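PDB 3VWA: cytoplasmic export protein 1 from Saccharomyces cerevisiae, which binds tRNA as part of the nuclear tRNA export machinery and may pass aminoacylated tRNA from export receptors at the nuclear pore to the translation machinery. Local coordinates for residues A24-F29 and G148-S153; H60-L65 and C71-T76; T463-S468 and L478-G483. All blocks are in the same frame, centred on the assembly; numbering follows the deposited sequence.

Contact 1: A24-F29 and G148-S153; sequences ALWQCF and GLELCS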
# COMPACT_ATOMS: atom_id res chain seq x y z
N ALA A 24 -26.99 -18.16 6.59
CA ALA A 24 -27.90 -19.29 6.62
C ALA A 24 -28.05 -19.92 5.24
O ALA A 24 -28.40 -21.10 5.16
CB ALA A 24 -29.26 -18.87 7.16
N LEU A 25 -27.83 -19.14 4.17
CA LEU A 25 -28.03 -19.69 2.81
C LEU A 25 -26.77 -20.04 1.99
O LEU A 25 -26.86 -20.76 1.00
CB LEU A 25 -28.89 -18.77 1.99
CG LEU A 25 -30.26 -18.67 2.59
CD1 LEU A 25 -30.98 -17.57 1.88
CD2 LEU A 25 -31.04 -19.98 2.50
N TRP A 26 -25.62 -19.50 2.40
CA TRP A 26 -24.39 -19.56 1.63
C TRP A 26 -23.19 -19.62 2.52
O TRP A 26 -23.15 -18.97 3.59
CB TRP A 26 -24.22 -18.32 0.73
CG TRP A 26 -25.36 -18.15 -0.22
CD1 TRP A 26 -26.52 -17.41 -0.05
CD2 TRP A 26 -25.50 -18.76 -1.54
NE1 TRP A 26 -27.34 -17.54 -1.14
CE2 TRP A 26 -26.80 -18.32 -2.05
CE3 TRP A 26 -24.72 -19.61 -2.32
CZ2 TRP A 26 -27.27 -18.73 -3.28
CZ3 TRP A 26 -25.20 -19.98 -3.57
CH2 TRP A 26 -26.45 -19.55 -4.03
N GLN A 27 -22.19 -20.37 2.07
CA GLN A 27 -20.80 -20.18 2.53
C GLN A 27 -20.01 -19.42 1.47
O GLN A 27 -20.20 -19.63 0.27
CB GLN A 27 -20.12 -21.52 2.77
CG GLN A 27 -20.65 -22.20 4.01
CD GLN A 27 -20.09 -23.59 4.12
OE1 GLN A 27 -20.30 -24.44 3.23
NE2 GLN A 27 -19.34 -23.84 5.19
N CYS A 28 -19.12 -18.56 1.91
CA CYS A 28 -18.36 -17.77 0.96
C CYS A 28 -16.88 -18.10 1.11
O CYS A 28 -16.30 -17.93 2.19
CB CYS A 28 -18.67 -16.29 1.16
SG CYS A 28 -17.53 -15.15 0.36
N PHE A 29 -16.30 -18.60 0.01
CA PHE A 29 -14.93 -19.13 -0.00
C PHE A 29 -14.09 -18.33 -0.99
O PHE A 29 -14.59 -18.01 -2.08
CB PHE A 29 -14.90 -20.61 -0.47
CG PHE A 29 -15.46 -21.61 0.52
CD1 PHE A 29 -14.64 -22.15 1.51
CD2 PHE A 29 -16.77 -22.07 0.44
CE1 PHE A 29 -15.11 -23.09 2.42
CE2 PHE A 29 -17.25 -23.01 1.35
CZ PHE A 29 -16.42 -23.52 2.35
N GLY A 148 -26.88 -11.51 -3.45
CA GLY A 148 -28.10 -12.04 -2.83
C GLY A 148 -29.35 -11.82 -3.64
O GLY A 148 -30.18 -10.93 -3.37
N LEU A 149 -29.54 -12.74 -4.56
CA LEU A 149 -30.51 -12.60 -5.61
C LEU A 149 -31.66 -13.62 -5.38
O LEU A 149 -32.51 -13.86 -6.25
CB LEU A 149 -29.73 -12.85 -6.90
CG LEU A 149 -29.41 -11.70 -7.88
CD1 LEU A 149 -29.51 -10.27 -7.34
CD2 LEU A 149 -28.08 -11.97 -8.60
N GLU A 150 -31.71 -14.18 -4.16
CA GLU A 150 -32.72 -15.20 -3.79
C GLU A 150 -34.18 -14.84 -4.11
O GLU A 150 -34.96 -15.69 -4.57
CB GLU A 150 -32.64 -15.57 -2.30
CG GLU A 150 -31.31 -16.17 -1.89
CD GLU A 150 -30.22 -15.15 -1.63
OE1 GLU A 150 -30.48 -13.94 -1.71
OE2 GLU A 150 -29.09 -15.56 -1.30
N LEU A 151 -34.53 -13.59 -3.86
CA LEU A 151 -35.91 -13.14 -4.01
C LEU A 151 -36.10 -12.34 -5.31
O LEU A 151 -37.19 -11.94 -5.64
CB LEU A 151 -36.28 -12.26 -2.80
CG LEU A 151 -36.48 -12.98 -1.46
CD1 LEU A 151 -37.00 -11.97 -0.45
CD2 LEU A 151 -37.48 -14.11 -1.59
N CYS A 152 -35.01 -12.10 -6.02
CA CYS A 152 -35.03 -11.17 -7.12
C CYS A 152 -35.94 -11.60 -8.26
O CYS A 152 -35.85 -12.74 -8.78
CB CYS A 152 -33.61 -11.00 -7.66
SG CYS A 152 -33.53 -9.82 -9.01
N SER A 153 -36.81 -10.69 -8.66
CA SER A 153 -37.70 -10.88 -9.82
C SER A 153 -38.06 -9.52 -10.48
O SER A 153 -37.91 -8.43 -9.88
CB SER A 153 -38.99 -11.64 -9.41
OG SER A 153 -39.20 -11.61 -7.99
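In the amino-terminal, kinase-like domain, Trp26 at the start of strand 26-33 meets Glu150 in the loop that follows strand 144-146. By its order along the chain, this loop probably occupies the place where a protein kinase begins its activation segment. The indole NE1 of Trp26 donates a hydrogen bond to OE2 of Glu150 over just 2.6 Å, with an N-H...O angle of 144°. It uses the anti lone pair of OE2, the one turned away from the other carboxylate oxygen. The oxygen sits at the ring edge, a little out of the indole plane, and ring and carboxylate are turned 60° against each other.

Glu150 gets there by a bend in its chain (chi2 82°), which carries the carboxylate over to the indole while CG stays back, 4.0 Å from CD1 of Leu25. Leucine suits this spot, since a methyl can pack on the aliphatic part of an otherwise polar side chain. Glu150 itself is the second residue of a type I turn from Leu149 to Cys152, closed by Cys152 N bonding to Leu149 O at 3.1 Å. Asn57 of helix 52-64 fixes the turn from outside, its ND2 donating to the carbonyls of both Glu150 and Cys152. Trp26 in turn takes Phe147 edge-to-face and packs on Phe43 and Ala45 of strand 39-45.

All three touching residues are buried. A tryptophan here offers a broad apolar surface together with a single N-H that needs an acceptor inside the protein, and Glu150 supplies it. Because that donor is neutral, the link is a directional hydrogen bond to a carboxylate and not a salt bridge.

Contact 2: H60-L65 and C71-T76; sequences HKSKIL and CTVLET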
# COMPACT_ATOMS: atom_id res chain seq x y z
N HIS A 60 -30.28 -18.47 -11.04
CA HIS A 60 -30.82 -18.06 -12.34
C HIS A 60 -30.60 -16.58 -12.58
O HIS A 60 -30.12 -16.14 -13.63
CB HIS A 60 -32.32 -18.44 -12.40
CG HIS A 60 -33.02 -17.96 -13.64
ND1 HIS A 60 -34.02 -17.07 -13.61
CD2 HIS A 60 -32.79 -18.25 -14.99
CE1 HIS A 60 -34.43 -16.81 -14.86
NE2 HIS A 60 -33.67 -17.53 -15.71
N LYS A 61 -30.91 -15.78 -11.57
CA LYS A 61 -30.67 -14.33 -11.70
C LYS A 61 -29.18 -13.99 -11.86
O LYS A 61 -28.81 -13.18 -12.66
CB LYS A 61 -31.32 -13.59 -10.54
CG LYS A 61 -32.83 -13.74 -10.54
CD LYS A 61 -33.43 -13.38 -11.91
CE LYS A 61 -34.95 -13.31 -11.93
NZ LYS A 61 -35.55 -14.64 -12.23
N SER A 62 -28.32 -14.66 -11.12
CA SER A 62 -26.88 -14.55 -11.35
C SER A 62 -26.53 -14.76 -12.82
O SER A 62 -25.80 -13.95 -13.39
CB SER A 62 -26.15 -15.57 -10.51
OG SER A 62 -26.39 -15.26 -9.17
N LYS A 63 -27.04 -15.84 -13.40
CA LYS A 63 -26.77 -16.18 -14.80
C LYS A 63 -27.27 -15.10 -15.73
O LYS A 63 -26.57 -14.73 -16.66
CB LYS A 63 -27.38 -17.55 -15.19
CG LYS A 63 -26.41 -18.74 -15.15
CD LYS A 63 -26.97 -19.94 -15.93
CE LYS A 63 -26.61 -19.86 -17.42
NZ LYS A 63 -27.40 -20.79 -18.29
N ILE A 64 -28.46 -14.58 -15.48
CA ILE A 64 -29.09 -13.70 -16.47
C ILE A 64 -28.94 -12.20 -16.24
O ILE A 64 -29.12 -11.41 -17.17
CB ILE A 64 -30.60 -14.00 -16.63
CG1 ILE A 64 -31.30 -13.94 -15.26
CG2 ILE A 64 -30.81 -15.35 -17.32
CD1 ILE A 64 -32.79 -13.72 -15.36
N LEU A 65 -28.70 -11.78 -15.00
CA LEU A 65 -28.68 -10.33 -14.75
C LEU A 65 -27.29 -9.72 -14.98
O LEU A 65 -26.30 -10.20 -14.42
CB LEU A 65 -29.18 -9.99 -13.35
CG LEU A 65 -30.57 -10.38 -12.89
CD1 LEU A 65 -30.78 -9.84 -11.48
CD2 LEU A 65 -31.64 -9.88 -13.83
N CYS A 71 -22.11 -8.34 -7.74
CA CYS A 71 -20.92 -9.18 -7.89
C CYS A 71 -20.89 -9.77 -9.34
O CYS A 71 -21.86 -10.33 -9.81
CB CYS A 71 -20.90 -10.30 -6.84
SG CYS A 71 -20.86 -9.79 -5.09
N THR A 72 -19.79 -9.62 -10.04
CA THR A 72 -19.76 -9.93 -11.50
C THR A 72 -19.63 -11.45 -11.58
O THR A 72 -18.60 -12.01 -11.15
CB THR A 72 -18.60 -9.17 -12.22
OG1 THR A 72 -18.87 -7.76 -12.24
CG2 THR A 72 -18.44 -9.63 -13.73
N VAL A 73 -20.68 -12.12 -12.09
CA VAL A 73 -20.70 -13.56 -11.97
C VAL A 73 -19.89 -14.17 -13.11
O VAL A 73 -19.91 -13.66 -14.22
CB VAL A 73 -22.13 -14.14 -11.88
CG1 VAL A 73 -22.83 -13.72 -10.58
CG2 VAL A 73 -22.97 -13.76 -13.10
N LEU A 74 -19.13 -15.21 -12.82
CA LEU A 74 -18.30 -15.87 -13.85
C LEU A 74 -18.97 -17.13 -14.34
O LEU A 74 -19.08 -17.35 -15.55
CB LEU A 74 -16.88 -16.15 -13.35
CG LEU A 74 -15.72 -15.14 -13.47
CD1 LEU A 74 -16.12 -13.75 -13.96
CD2 LEU A 74 -15.05 -15.02 -12.11
N GLU A 75 -19.46 -17.94 -13.41
CA GLU A 75 -20.13 -19.17 -13.79
C GLU A 75 -21.03 -19.68 -12.67
O GLU A 75 -20.76 -19.39 -11.52
CB GLU A 75 -19.06 -20.24 -14.11
CG GLU A 75 -19.54 -21.28 -15.12
CD GLU A 75 -18.51 -22.36 -15.42
OE1 GLU A 75 -18.91 -23.34 -16.06
OE2 GLU A 75 -17.32 -22.23 -15.01
N THR A 76 -22.08 -20.44 -13.01
CA THR A 76 -22.94 -21.11 -12.03
C THR A 76 -23.01 -22.64 -12.22
O THR A 76 -22.79 -23.14 -13.35
CB THR A 76 -24.36 -20.53 -12.00
OG1 THR A 76 -25.04 -20.83 -13.23
CG2 THR A 76 -24.32 -19.03 -11.80
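The hydroxyl of Ser62 is satisfied within its own helix, 52-64, where OG hydrogen-bonds to the carbonyl O of Ala58 one turn back, while the rest of the side chain packs on Val73 and Thr76 of strand 73-77. Ser62 points at the strand, its CB 3.8 Å from CG1 of Val73 and 4.1 Å from CG2 of Thr76. A small residue suits a helix face that lies so near the sheet.

Lys63, at the exposed border, contributes its aliphatic stem. Its CG comes within 3.2 Å of Thr76 OG1 and 4.0 Å of Thr76 CG2, crossing the threonine at a slant. With chi1 at 68°, Thr76 has its OG1 between the backbone N and the carbonyl carbon; hydroxyl and methyl both touch the lysine stem, and the methyl also reaches Ser62.

The spacing of the two strand residues follows from a classic beta bulge, in which Leu74 and Glu75 both face Val87 of strand 85-89. The extra residue shifts the alternation, so that Val73 and Thr76 both point to the helix while Glu75 points away.

The axes of the short helix and strand segments approach to 8.5 Å at 131°. A helix followed after a short loop by a strand that runs back beneath it is consistent with the alphaC-beta4 unit of a protein-kinase N-lobe, in keeping with the kinase-like domain.

Contact 3: T463-S468 and L478-G483; sequences TAFTKS and LAALYG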
# COMPACT_ATOMS: atom_id res chain seq x y z
N THR A 463 44.13 4.26 7.98
CA THR A 463 44.35 5.13 6.81
C THR A 463 43.28 6.26 6.69
O THR A 463 43.59 7.41 6.38
CB THR A 463 44.33 4.34 5.48
OG1 THR A 463 45.21 3.20 5.54
CG2 THR A 463 44.71 5.25 4.30
N ALA A 464 42.03 5.90 6.87
CA ALA A 464 40.95 6.87 6.75
C ALA A 464 41.04 7.92 7.86
O ALA A 464 40.80 9.11 7.61
CB ALA A 464 39.60 6.16 6.80
N PHE A 465 41.37 7.49 9.09
CA PHE A 465 41.49 8.44 10.21
C PHE A 465 42.71 9.37 10.10
O PHE A 465 42.66 10.55 10.43
CB PHE A 465 41.57 7.67 11.53
CG PHE A 465 40.31 6.95 11.93
CD1 PHE A 465 39.06 7.53 11.75
CD2 PHE A 465 40.38 5.71 12.53
CE1 PHE A 465 37.89 6.87 12.15
CE2 PHE A 465 39.23 5.07 12.94
CZ PHE A 465 37.98 5.64 12.75
N THR A 466 43.83 8.83 9.65
CA THR A 466 45.05 9.62 9.39
C THR A 466 44.78 10.73 8.36
O THR A 466 45.13 11.90 8.59
CB THR A 466 46.13 8.68 8.83
OG1 THR A 466 46.49 7.72 9.84
CG2 THR A 466 47.38 9.44 8.36
N LYS A 467 44.13 10.36 7.25
CA LYS A 467 43.69 11.33 6.24
C LYS A 467 42.84 12.47 6.80
O LYS A 467 43.12 13.63 6.54
CB LYS A 467 42.95 10.60 5.10
CG LYS A 467 42.67 11.41 3.83
CD LYS A 467 43.81 12.28 3.39
CE LYS A 467 43.68 12.58 1.90
NZ LYS A 467 44.05 13.98 1.61
N SER A 468 41.84 12.14 7.60
CA SER A 468 40.89 13.14 8.11
C SER A 468 41.56 14.07 9.12
O SER A 468 41.20 15.23 9.22
CB SER A 468 39.65 12.50 8.77
OG SER A 468 39.07 11.56 7.89
N LEU A 478 37.72 16.44 14.02
CA LEU A 478 36.81 16.04 15.11
C LEU A 478 36.04 14.77 14.79
O LEU A 478 35.67 14.03 15.68
CB LEU A 478 35.82 17.18 15.35
CG LEU A 478 36.42 18.49 15.89
CD1 LEU A 478 35.35 19.55 15.88
CD2 LEU A 478 37.02 18.36 17.28
N ALA A 479 35.72 14.55 13.52
CA ALA A 479 34.99 13.36 13.14
C ALA A 479 35.94 12.15 13.18
O ALA A 479 35.52 11.05 13.39
CB ALA A 479 34.41 13.51 11.72
N ALA A 480 37.22 12.34 12.91
CA ALA A 480 38.17 11.24 13.05
C ALA A 480 38.26 10.79 14.51
O ALA A 480 38.13 9.61 14.83
CB ALA A 480 39.54 11.63 12.52
N LEU A 481 38.43 11.76 15.40
CA LEU A 481 38.58 11.44 16.81
C LEU A 481 37.36 10.71 17.29
O LEU A 481 37.46 9.83 18.15
CB LEU A 481 38.78 12.70 17.62
CG LEU A 481 40.04 13.47 17.30
CD1 LEU A 481 40.06 14.76 18.13
CD2 LEU A 481 41.22 12.58 17.65
N TYR A 482 36.21 11.08 16.74
CA TYR A 482 34.96 10.42 17.14
C TYR A 482 34.94 8.94 16.74
O TYR A 482 34.64 8.04 17.52
CB TYR A 482 33.76 11.14 16.50
CG TYR A 482 32.42 10.47 16.77
CD1 TYR A 482 31.84 10.53 18.05
CD2 TYR A 482 31.73 9.78 15.75
CE1 TYR A 482 30.62 9.92 18.31
CE2 TYR A 482 30.49 9.16 16.00
CZ TYR A 482 29.95 9.24 17.29
OH TYR A 482 28.74 8.66 17.60
N GLY A 483 35.23 8.70 15.47
CA GLY A 483 35.26 7.35 14.96
C GLY A 483 36.33 6.53 15.62
O GLY A 483 36.18 5.32 15.75
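Phe465 reaches from helix 454-469 to helix 474-487: CB sets off alongside the partner helix, and the ring then swings nearer to it, closing on Ala480 and Gly483. With CG anti to the carbonyl carbon (chi1 -68°), CD1 lies 3.8 Å from the carbonyl O of Ala480 and 4.2 Å from its CB. CE1 lies between the two residues, 3.8 Å from both Ala480 O and Gly483 C, and CZ is 3.4 Å from that same carbon. Gly483 has to be small here: a CB modelled on it would fall 2.8 Å from CE1. Replacing Phe465 by an alanine is likely to leave a gap beside Ala480 O and the Gly483 carbonyl, where CD1, CE1 and CZ now pack.

One turn on, Ser468 CB meets Ala480 CB at 3.9 Å. Ser468 OG turns back to Ala464 O at 3.0 Å, an oxygen that also accepts from Ser468 N, on the opposite face of its plane.

The segments run roughly antiparallel, at 151°, their axes 8.7 Å apart, as in the helix pairs of a HEAT-repeat solenoid. The chemistry of this contact is shape-matching: one large ring against small residues, with the buried hydroxyl satisfied inside its own helix.

Overall arrangement
Contacts 1 and 2 share the kinase-like domain, their centres about 12 Å apart, and both reach the same antiparallel sheet. They touch: Leu149 packs on Lys61 and Ser62, and Cys152 on Leu65, so the loop of contact 1 rests on the helix of contact 2. Contact 3 lies at the far end of the chain, among the HEAT-repeat helices, its centre about 74 Å from that of contact 1 and 73 Å from contact 2. Contacts 1 and 3 are buried, whereas contact 2 runs out to the surface at Lys63. Contact 1 relies on a directional bond between indole and carboxylate; contacts 2 and 3 on packing, aliphatic against a strand and aromatic between helices.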